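Local coordinates for protein Exo-beta-1,3-glucanase (Streptomyces sp. SirexAA-E, PDB 4PEY) that hydrolyses laminarin and laminarioligosaccharides as an exo-beta-1,3-glucanase of glycoside hydrolase family 55, giving glucose and laminaribiose, at residues Thr212-Phe224 / Phe235-Ser247. The protein carries 1 engineered substitution. Residues are numbered along the deposited sequence; the frame is centred on the assembly and turned at random.
Sequences TLETTPVSREKPF and FVPAKRTNARGTS
An antiparallel ladder with a G1 beta bulge, formed by strands 210-220 and 231-243 at the end of the first run of beta-helical strands, pairs S219 with R240 and T216 with A243. At the bulge two residues, N242 and A243, stand opposite the single T216, N242 having positive phi (50°). S219 and R240 exchange two backbone bonds, R240 N to S219 O being 2.7 Å and nearly straight. On the face shared by S219, R240 and A243, the R240 chain bends at chi3 (-81°), and its guanidinium lies between A243 CB on one face and S247 CA on the other. Its partners lie in the guanidinium plane: NH1 and NH2 both grip G245 O, while NH2 salt-bridges E221 OE2 at 3.1 Å, approaching its anti side from out of the carboxylate plane. One water joins R240 NE, S219 OG and E221 OE2; R178 also pairs with E221, and D179 with S219. With R240 cut back to an alanine, G245 O would probably lose both donors and E221 one of its cations. Near the bulge, the E214 carboxylate stacks on the R244 guanidinium, a salt bridge of charges with no N-H aimed at OE2, whereas R244 NH1 donates to E214 O (2.9 Å) in plane. At the other end, F235 CB sits over the F224 ring. Each arginine thus pairs with a facing carboxylate and donates to a backbone carbonyl, reinforcing the ladder around the bulge.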
# COMPACT_ATOMS: atom_id res chain seq x y z
N THR A 212 0.56 11.60 15.95
CA THR A 212 1.24 10.52 16.67
C THR A 212 0.30 9.79 17.62
O THR A 212 -0.23 10.39 18.56
CB THR A 212 2.44 11.07 17.46
OG1 THR A 212 3.32 11.76 16.55
CG2 THR A 212 3.19 9.95 18.16
N LEU A 213 0.13 8.50 17.37
CA LEU A 213 -0.67 7.62 18.21
C LEU A 213 0.26 6.66 18.95
O LEU A 213 1.16 6.07 18.34
CB LEU A 213 -1.69 6.84 17.37
CG LEU A 213 -2.85 7.59 16.70
CD1 LEU A 213 -2.41 8.59 15.64
CD2 LEU A 213 -3.79 6.59 16.07
N GLU A 214 0.05 6.50 20.25
CA GLU A 214 0.94 5.66 21.06
C GLU A 214 0.96 4.20 20.60
O GLU A 214 2.01 3.55 20.60
CB GLU A 214 0.52 5.75 22.53
CG GLU A 214 1.36 4.91 23.49
CD GLU A 214 2.69 5.56 23.84
OE1 GLU A 214 2.92 6.72 23.44
OE2 GLU A 214 3.50 4.90 24.54
N THR A 215 -0.20 3.69 20.21
CA THR A 215 -0.31 2.31 19.73
C THR A 215 -1.16 2.22 18.46
O THR A 215 -1.93 3.13 18.14
CB THR A 215 -0.93 1.37 20.79
OG1 THR A 215 -2.28 1.79 21.08
CG2 THR A 215 -0.10 1.36 22.06
N THR A 216 -1.02 1.09 17.76
CA THR A 216 -1.90 0.75 16.65
C THR A 216 -3.01 -0.16 17.20
O THR A 216 -2.70 -1.18 17.82
CB THR A 216 -1.13 0.05 15.52
OG1 THR A 216 0.04 0.82 15.19
CG2 THR A 216 -2.01 -0.11 14.28
N PRO A 217 -4.29 0.20 16.99
CA PRO A 217 -5.39 -0.54 17.63
C PRO A 217 -5.30 -2.05 17.43
O PRO A 217 -5.42 -2.83 18.38
CB PRO A 217 -6.65 0.03 16.96
CG PRO A 217 -6.25 1.40 16.54
CD PRO A 217 -4.78 1.36 16.22
N VAL A 218 -5.12 -2.44 16.18
CA VAL A 218 -4.91 -3.84 15.78
C VAL A 218 -3.89 -3.86 14.65
O VAL A 218 -3.99 -3.03 13.75
CB VAL A 218 -6.22 -4.52 15.28
CG1 VAL A 218 -6.01 -6.02 15.11
CG2 VAL A 218 -7.41 -4.22 16.18
N SER A 219 -2.94 -4.79 14.68
CA SER A 219 -2.11 -5.02 13.51
C SER A 219 -1.71 -6.48 13.47
O SER A 219 -1.71 -7.18 14.49
CB SER A 219 -0.88 -4.11 13.49
OG SER A 219 -0.03 -4.34 14.60
N ARG A 220 -1.41 -6.96 12.27
CA ARG A 220 -0.96 -8.33 12.11
C ARG A 220 0.07 -8.31 11.01
O ARG A 220 -0.25 -7.96 9.88
CB ARG A 220 -2.12 -9.26 11.77
CG ARG A 220 -1.71 -10.73 11.69
CD ARG A 220 -2.93 -11.61 11.51
NE ARG A 220 -3.64 -11.32 10.26
CZ ARG A 220 -4.92 -11.60 10.04
NH1 ARG A 220 -5.66 -12.18 10.98
NH2 ARG A 220 -5.48 -11.29 8.87
N GLU A 221 1.32 -8.65 11.32
CA GLU A 221 2.36 -8.48 10.33
C GLU A 221 2.14 -9.38 9.11
O GLU A 221 1.60 -10.49 9.21
CB GLU A 221 3.75 -8.71 10.94
CG GLU A 221 4.07 -7.80 12.13
CD GLU A 221 3.83 -6.31 11.86
OE1 GLU A 221 3.97 -5.85 10.70
OE2 GLU A 221 3.51 -5.59 12.83
N LYS A 222 2.54 -8.85 7.96
CA LYS A 222 2.37 -9.55 6.69
C LYS A 222 3.13 -10.87 6.65
O LYS A 222 4.28 -10.94 7.07
CB LYS A 222 2.83 -8.64 5.55
CG LYS A 222 2.52 -9.19 4.17
CD LYS A 222 3.14 -8.32 3.09
CE LYS A 222 4.65 -8.51 3.03
NZ LYS A 222 5.10 -9.88 2.58
N PRO A 223 2.48 -11.94 6.16
CA PRO A 223 3.21 -13.21 6.00
C PRO A 223 4.37 -13.06 5.02
O PRO A 223 4.31 -12.23 4.11
CB PRO A 223 2.14 -14.16 5.45
CG PRO A 223 0.83 -13.59 5.95
CD PRO A 223 1.03 -12.10 5.89
N PHE A 224 5.41 -13.86 5.21
CA PHE A 224 6.57 -13.79 4.32
C PHE A 224 7.23 -15.16 4.16
O PHE A 224 7.19 -16.01 5.07
CB PHE A 224 7.59 -12.76 4.81
CG PHE A 224 8.10 -13.03 6.20
CD1 PHE A 224 9.27 -13.76 6.40
CD2 PHE A 224 7.41 -12.57 7.32
CE1 PHE A 224 9.74 -14.02 7.68
CE2 PHE A 224 7.87 -12.84 8.60
CZ PHE A 224 9.04 -13.57 8.78
N PHE A 235 6.01 -17.76 7.00
CA PHE A 235 5.74 -17.40 8.39
C PHE A 235 4.50 -16.55 8.44
O PHE A 235 4.35 -15.61 7.65
CB PHE A 235 6.92 -16.67 9.04
CG PHE A 235 6.74 -16.48 10.52
CD1 PHE A 235 6.79 -17.56 11.38
CD2 PHE A 235 6.50 -15.22 11.04
CE1 PHE A 235 6.62 -17.38 12.75
CE2 PHE A 235 6.33 -15.03 12.40
CZ PHE A 235 6.39 -16.12 13.26
N VAL A 236 3.60 -16.89 9.37
CA VAL A 236 2.31 -16.21 9.51
C VAL A 236 2.22 -15.59 10.90
O VAL A 236 1.83 -16.26 11.87
CB VAL A 236 1.13 -17.17 9.28
CG1 VAL A 236 -0.19 -16.42 9.35
CG2 VAL A 236 1.26 -17.87 7.93
N PRO A 237 2.62 -14.32 11.03
CA PRO A 237 2.59 -13.65 12.34
C PRO A 237 1.20 -13.63 12.97
O PRO A 237 0.19 -13.51 12.27
CB PRO A 237 3.04 -12.22 12.01
CG PRO A 237 3.92 -12.40 10.80
CD PRO A 237 3.25 -13.48 9.99
N ALA A 238 1.16 -13.77 14.29
CA ALA A 238 -0.07 -13.63 15.06
C ALA A 238 -0.43 -12.15 15.20
O ALA A 238 0.44 -11.28 15.12
CB ALA A 238 0.08 -14.26 16.42
N LYS A 239 -1.71 -11.86 15.42
CA LYS A 239 -2.12 -10.46 15.53
C LYS A 239 -1.71 -9.87 16.87
O LYS A 239 -1.55 -10.58 17.87
CB LYS A 239 -3.63 -10.30 15.31
CG LYS A 239 -4.51 -10.42 16.52
CD LYS A 239 -5.96 -10.05 16.15
CE LYS A 239 -6.88 -10.04 17.37
NZ LYS A 239 -6.97 -11.39 17.99
N ARG A 240 -1.50 -8.55 16.86
CA ARG A 240 -1.23 -7.77 18.05
C ARG A 240 -2.35 -6.75 18.26
O ARG A 240 -2.82 -6.15 17.30
CB ARG A 240 0.11 -7.04 17.93
CG ARG A 240 1.32 -7.94 17.92
CD ARG A 240 2.58 -7.11 18.12
NE ARG A 240 3.05 -6.47 16.90
CZ ARG A 240 4.03 -5.57 16.87
NH1 ARG A 240 4.61 -5.19 18.00
NH2 ARG A 240 4.42 -5.05 15.71
N THR A 241 -2.78 -6.56 19.49
CA THR A 241 -3.71 -5.47 19.79
C THR A 241 -2.96 -4.40 20.56
O THR A 241 -2.09 -4.71 21.38
CB THR A 241 -4.93 -5.96 20.58
OG1 THR A 241 -4.49 -6.50 21.83
CG2 THR A 241 -5.65 -7.04 19.81
N ASN A 242 -3.28 -3.13 20.28
CA ASN A 242 -2.55 -2.01 20.86
C ASN A 242 -1.05 -2.19 20.68
O ASN A 242 -0.27 -2.12 21.64
CB ASN A 242 -2.92 -1.84 22.33
CG ASN A 242 -4.38 -1.50 22.52
OD1 ASN A 242 -4.94 -0.69 21.77
ND2 ASN A 242 -5.01 -2.13 23.49
N ALA A 243 -0.66 -2.46 19.44
CA ALA A 243 0.71 -2.76 19.08
C ALA A 243 1.62 -1.54 19.23
O ALA A 243 1.21 -0.40 18.96
CB ALA A 243 0.77 -3.27 17.65
N ARG A 244 2.86 -1.79 19.64
CA ARG A 244 3.87 -0.75 19.70
C ARG A 244 5.24 -1.39 19.55
O ARG A 244 5.51 -2.43 20.16
CB ARG A 244 3.77 0.04 21.01
CG ARG A 244 4.78 1.18 21.13
CD ARG A 244 4.50 2.07 22.35
NE ARG A 244 5.56 3.06 22.55
CZ ARG A 244 5.62 4.23 21.91
NH1 ARG A 244 4.67 4.57 21.05
NH2 ARG A 244 6.64 5.06 22.15
N GLY A 245 6.09 -0.77 18.74
CA GLY A 245 7.42 -1.31 18.47
C GLY A 245 7.38 -2.53 17.57
O GLY A 245 6.31 -2.95 17.13
N THR A 246 8.54 -3.11 17.31
CA THR A 246 8.63 -4.22 16.37
C THR A 246 8.12 -5.53 16.98
O THR A 246 8.09 -5.70 18.21
CB THR A 246 10.07 -4.44 15.89
OG1 THR A 246 10.89 -4.87 16.99
CG2 THR A 246 10.64 -3.16 15.28
N SER A 247 7.74 -6.45 16.10
CA SER A 247 7.25 -7.76 16.52
C SER A 247 8.39 -8.72 16.86
O SER A 247 8.18 -9.72 17.56
CB SER A 247 6.39 -8.37 15.41
OG SER A 247 7.18 -8.71 14.28
O HOH W 1 -4.69 1.30 20.26
O HOH W 2 1.61 -6.54 14.47
O HOH W 3 1.74 -9.17 14.16
O HOH W 4 0.02 -12.79 9.41